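Local coordinates for probable N-acetyl-gamma-glutamyl-phosphate reductase, chloroplastic (PDB 2CVO), which probably catalyses the NADP-dependent interconversion of N-acetylglutamyl 5-phosphate and N-acetylglutamate 5-semialdehyde in the arginine biosynthesis pathway of the rice chloroplast, at residues Cys170-Ile175 against Pro233-Gly238; Arg123-Asn128 against Leu239-Glu244. One frame throughout, in Å; residues are numbered along the deposited sequence.

Interaction 1: residues Cys170-Ile175 against Pro233-Gly238; sequences CYPTSI and PEIEQG
P172 and I175 of helix 170-184 lie against E234 and I235 of helix 231-243, a buried helix-helix pairing in the semialdehyde dehydrogenase dimerisation domain, with both helices set against its mixed beta-sheet. The two short segments run in nearly the same direction, their axes 9.3 Å apart at closest approach and inclined at -30°. P172 meets two neighbours from different directions: E234 comes to the CB-CG edge of its ring, and I235 lies over one face. The E234 chain passes it at about a right angle, with carboxylate carbon CD 3.4 Å from P172 CG and oxygen OE2 3.2 Å from P172 CB. The extended E234 chain, CG anti to the backbone N (chi1 -165°), carries the carboxylate past the pyrrolidine toward the start of helix 170-184. There OE2 accepts hydrogen bonds from Y149 OH and the backbone N of G169, while OE1 forms a salt bridge with R123. Replacing E234 with an alanine would probably leave the R123 guanidinium without this anionic mate and the G169 N-H, just ahead of C170, without its acceptor. C170 is the active-site cysteine by similarity, so the glutamate is well placed to help order the backbone leading into it. I235 continues the apolar seam: its CG1 lies 3.8 Å from P172 CA, and its side chain crosses that of I175 at roughly 90°. F251 of strand 250-256 packs against both isoleucines. The two branches of each meet their counterparts separately, CG2 on CG2 at 3.9 Å and, more tightly, the terminal methyl I175 CD1 on I235 CD1 at 3.5 Å.

Interaction 2: residues Arg123-Asn128 against Leu239-Glu244; sequences RLRDIN and LSEAAE
A long, solvent-facing salt bridge between R125 and E241 spans the surface from the loop leading into helix 127-134 to the last turns of helix 231-243. It is a meeting of two side-chain ends alone: the closest pair of alpha carbons, R125 CA and E241 CA, is 11.5 Å apart, and the contact buries little surface. Both side chains reach out to close that distance. R125 is extended from CG to NE, while E241 holds CG anti to its backbone N (chi1 171°) and stays extended beyond it, which carries the carboxylate off the helix toward the arginine. The side chains cross at about a right angle, with the guanidinium and carboxylate planes turned 55° from each other. R125 NH1 is 3.8 Å from E241 OE2, but that oxygen stands well out of the guanidinium plane and no N-H points at it, so the attraction is one of charge without a directed bond. The contact joins the two halves of the semialdehyde dehydrogenase architecture, since R125 belongs to the Rossmann-type NAD-binding domain and E241 to the dimerisation domain. One water supplies the directional link that the ions themselves lack: it donates to E241 OE1 at 2.7 Å and accepts a weak bond from R125 NH2 at 2.8 Å. The backbone at the base of R125 is tied to helix 231-243: R125 N is hydrogen-bonded to Q237 OE1, and the next residue, D126, is the N-cap of helix 127-134, its OD1 accepting from the backbone N of E129. On the other helix, L239 packs on L179 and I183 of helix 170-184, and S240 OG accepts a hydrogen bond from V247 N.

In the fold
Helix 231-243 serves both contacts, meeting helix 170-184 in interaction 1 and the loop 123-126 in interaction 2, whose centres lie about 10 Å apart. One is buried, about 9 Å from the centre of the chain; the other is at the surface, about 17 Å from it. Direct bonds couple them: R123 NH1 forms a 2.9 Å salt bridge with E234 OE1, and Q237 NE2 probably bonds to R123 O, also at 2.9 Å. The link between domains is thus graded, from a water-assisted ion pair outside to a buried charge pair beside the segment that begins with C170, the probable catalytic residue. Interaction 2 itself lies away from that site.

Interaction 1: residues Cys170-Ile175 against Pro233-Gly238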
# COMPACT_ATOMS: atom_id res chain seq x y z
N CYS A 170 -1.15 -17.28 -15.89
CA CYS A 170 -0.18 -17.05 -14.83
C CYS A 170 -0.14 -18.13 -13.75
O CYS A 170 0.91 -18.74 -13.53
CB CYS A 170 -0.39 -15.66 -14.21
SG CYS A 170 -2.11 -15.14 -14.08
N TYR A 171 -1.25 -18.37 -13.07
CA TYR A 171 -1.28 -19.39 -12.03
C TYR A 171 -0.75 -20.73 -12.55
O TYR A 171 0.07 -21.37 -11.90
CB TYR A 171 -2.70 -19.58 -11.48
CG TYR A 171 -3.16 -18.51 -10.53
CD1 TYR A 171 -2.48 -18.26 -9.34
CD2 TYR A 171 -4.32 -17.76 -10.78
CE1 TYR A 171 -2.93 -17.31 -8.43
CE2 TYR A 171 -4.78 -16.81 -9.88
CZ TYR A 171 -4.08 -16.59 -8.70
OH TYR A 171 -4.54 -15.67 -7.78
N PRO A 172 -1.22 -21.17 -13.73
CA PRO A 172 -0.78 -22.44 -14.31
C PRO A 172 0.74 -22.52 -14.53
O PRO A 172 1.35 -23.58 -14.38
CB PRO A 172 -1.56 -22.52 -15.62
CG PRO A 172 -2.83 -21.80 -15.29
CD PRO A 172 -2.33 -20.60 -14.52
N THR A 173 1.33 -21.39 -14.90
CA THR A 173 2.77 -21.34 -15.13
C THR A 173 3.54 -21.59 -13.84
O THR A 173 4.48 -22.39 -13.81
CB THR A 173 3.20 -19.98 -15.70
OG1 THR A 173 2.58 -19.77 -16.98
CG2 THR A 173 4.72 -19.91 -15.85
N SER A 174 3.13 -20.91 -12.77
CA SER A 174 3.80 -21.04 -11.47
C SER A 174 3.69 -22.43 -10.87
O SER A 174 4.58 -22.87 -10.13
CB SER A 174 3.24 -20.01 -10.48
OG SER A 174 1.89 -20.29 -10.13
N ILE A 175 2.60 -23.12 -11.19
CA ILE A 175 2.34 -24.46 -10.66
C ILE A 175 2.93 -25.63 -11.47
O ILE A 175 3.56 -26.52 -10.91
CB ILE A 175 0.81 -24.66 -10.51
CG1 ILE A 175 0.29 -23.68 -9.45
CG2 ILE A 175 0.49 -26.12 -10.15
CD1 ILE A 175 -1.21 -23.49 -9.45
N PRO A 233 -8.83 -26.39 -14.91
CA PRO A 233 -8.72 -27.38 -15.98
C PRO A 233 -7.40 -27.24 -16.75
O PRO A 233 -6.88 -28.22 -17.28
CB PRO A 233 -9.96 -27.10 -16.84
CG PRO A 233 -10.20 -25.64 -16.63
CD PRO A 233 -9.96 -25.47 -15.14
N GLU A 234 -6.86 -26.03 -16.80
CA GLU A 234 -5.61 -25.79 -17.49
C GLU A 234 -4.50 -26.51 -16.72
O GLU A 234 -3.69 -27.24 -17.29
CB GLU A 234 -5.31 -24.29 -17.56
CG GLU A 234 -4.22 -23.91 -18.55
CD GLU A 234 -3.87 -22.44 -18.50
OE1 GLU A 234 -4.79 -21.62 -18.33
OE2 GLU A 234 -2.68 -22.09 -18.64
N ILE A 235 -4.48 -26.30 -15.40
CA ILE A 235 -3.48 -26.93 -14.54
C ILE A 235 -3.64 -28.45 -14.57
O ILE A 235 -2.67 -29.17 -14.81
CB ILE A 235 -3.63 -26.44 -13.08
CG1 ILE A 235 -3.34 -24.94 -13.01
CG2 ILE A 235 -2.68 -27.21 -12.18
CD1 ILE A 235 -3.75 -24.31 -11.70
N GLU A 236 -4.86 -28.93 -14.33
CA GLU A 236 -5.10 -30.36 -14.33
C GLU A 236 -4.71 -31.01 -15.66
O GLU A 236 -4.21 -32.13 -15.67
CB GLU A 236 -6.57 -30.66 -14.00
CG GLU A 236 -6.99 -30.15 -12.62
CD GLU A 236 -8.35 -30.68 -12.17
OE1 GLU A 236 -9.21 -30.97 -13.04
OE2 GLU A 236 -8.57 -30.78 -10.94
N GLN A 237 -4.92 -30.31 -16.77
CA GLN A 237 -4.56 -30.85 -18.08
C GLN A 237 -3.06 -31.18 -18.12
O GLN A 237 -2.67 -32.26 -18.55
CB GLN A 237 -4.90 -29.84 -19.19
CG GLN A 237 -4.36 -30.22 -20.58
CD GLN A 237 -4.88 -29.31 -21.69
OE1 GLN A 237 -6.02 -29.44 -22.14
NE2 GLN A 237 -4.04 -28.38 -22.14
N GLY A 238 -2.23 -30.24 -17.66
CA GLY A 238 -0.80 -30.47 -17.66
C GLY A 238 -0.36 -31.54 -16.67
O GLY A 238 0.53 -32.34 -16.95

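Interaction 2: residues Arg123-Asn128 against Leu239-Glu244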
# COMPACT_ATOMS: atom_id res chain seq x y z
N ARG A 123 -5.74 -22.94 -25.08
CA ARG A 123 -5.01 -23.69 -24.06
C ARG A 123 -5.55 -25.09 -23.81
O ARG A 123 -4.79 -26.04 -23.68
CB ARG A 123 -5.02 -22.93 -22.74
CG ARG A 123 -4.30 -21.60 -22.79
CD ARG A 123 -4.44 -20.88 -21.47
NE ARG A 123 -4.01 -19.49 -21.54
CZ ARG A 123 -4.20 -18.61 -20.56
NH1 ARG A 123 -4.81 -18.98 -19.44
NH2 ARG A 123 -3.78 -17.36 -20.71
N LEU A 124 -6.87 -25.22 -23.74
CA LEU A 124 -7.49 -26.52 -23.47
C LEU A 124 -7.74 -27.33 -24.73
O LEU A 124 -8.30 -26.83 -25.70
CB LEU A 124 -8.79 -26.31 -22.71
CG LEU A 124 -8.63 -25.56 -21.38
CD1 LEU A 124 -10.00 -25.19 -20.84
CD2 LEU A 124 -7.87 -26.43 -20.38
N ARG A 125 -7.32 -28.59 -24.71
CA ARG A 125 -7.49 -29.49 -25.84
C ARG A 125 -8.90 -30.05 -25.89
O ARG A 125 -9.43 -30.34 -26.96
CB ARG A 125 -6.48 -30.64 -25.74
CG ARG A 125 -5.03 -30.20 -25.84
CD ARG A 125 -4.11 -31.13 -25.07
NE ARG A 125 -2.79 -30.55 -24.92
CZ ARG A 125 -1.93 -30.88 -23.96
NH1 ARG A 125 -2.26 -31.80 -23.07
NH2 ARG A 125 -0.74 -30.29 -23.90
N ASP A 126 -9.51 -30.20 -24.71
CA ASP A 126 -10.87 -30.72 -24.61
C ASP A 126 -11.85 -29.62 -25.01
O ASP A 126 -12.06 -28.65 -24.27
CB ASP A 126 -11.14 -31.17 -23.17
CG ASP A 126 -12.44 -31.94 -23.02
OD1 ASP A 126 -13.48 -31.46 -23.52
OD2 ASP A 126 -12.42 -33.03 -22.41
N ILE A 127 -12.45 -29.77 -26.19
CA ILE A 127 -13.41 -28.80 -26.71
C ILE A 127 -14.64 -28.58 -25.83
O ILE A 127 -15.11 -27.45 -25.68
CB ILE A 127 -13.85 -29.19 -28.15
CG1 ILE A 127 -12.83 -28.68 -29.16
CG2 ILE A 127 -15.22 -28.62 -28.46
CD1 ILE A 127 -11.43 -29.17 -28.93
N ASN A 128 -15.17 -29.65 -25.24
CA ASN A 128 -16.34 -29.51 -24.37
C ASN A 128 -15.94 -28.83 -23.07
O ASN A 128 -16.69 -28.02 -22.52
CB ASN A 128 -16.96 -30.88 -24.05
CG ASN A 128 -17.52 -31.57 -25.28
OD1 ASN A 128 -18.16 -30.95 -26.13
ND2 ASN A 128 -17.29 -32.88 -25.37
N LEU A 239 -0.98 -31.55 -15.50
CA LEU A 239 -0.63 -32.53 -14.48
C LEU A 239 -1.09 -33.93 -14.87
O LEU A 239 -0.38 -34.91 -14.62
CB LEU A 239 -1.25 -32.14 -13.13
CG LEU A 239 -0.87 -30.76 -12.59
CD1 LEU A 239 -1.47 -30.59 -11.21
CD2 LEU A 239 0.64 -30.62 -12.53
N SER A 240 -2.27 -34.02 -15.48
CA SER A 240 -2.80 -35.32 -15.90
C SER A 240 -1.92 -35.93 -16.98
O SER A 240 -1.68 -37.13 -17.00
CB SER A 240 -4.23 -35.17 -16.42
OG SER A 240 -5.12 -34.92 -15.35
N GLU A 241 -1.44 -35.08 -17.89
CA GLU A 241 -0.58 -35.53 -18.96
C GLU A 241 0.73 -36.06 -18.38
O GLU A 241 1.25 -37.09 -18.82
CB GLU A 241 -0.28 -34.39 -19.93
CG GLU A 241 0.79 -34.73 -20.95
CD GLU A 241 1.05 -33.60 -21.93
OE1 GLU A 241 1.36 -32.48 -21.48
OE2 GLU A 241 0.95 -33.85 -23.15
N ALA A 242 1.25 -35.36 -17.38
CA ALA A 242 2.50 -35.75 -16.74
C ALA A 242 2.33 -37.02 -15.91
O ALA A 242 3.26 -37.80 -15.74
CB ALA A 242 3.01 -34.62 -15.85
N ALA A 243 1.12 -37.22 -15.39
CA ALA A 243 0.83 -38.38 -14.56
C ALA A 243 0.31 -39.58 -15.34
O ALA A 243 0.34 -40.71 -14.84
CB ALA A 243 -0.19 -38.00 -13.49
N GLU A 244 -0.16 -39.34 -16.56
CA GLU A 244 -0.73 -40.39 -17.41
C GLU A 244 -1.96 -40.96 -16.70
O GLU A 244 -2.32 -42.13 -16.85
CB GLU A 244 0.30 -41.49 -17.67
CG GLU A 244 1.47 -41.02 -18.51
CD GLU A 244 2.42 -42.14 -18.87
OE1 GLU A 244 2.98 -42.77 -17.95
OE2 GLU A 244 2.61 -42.39 -20.08
O HOH W 1 -0.30 -30.40 -21.15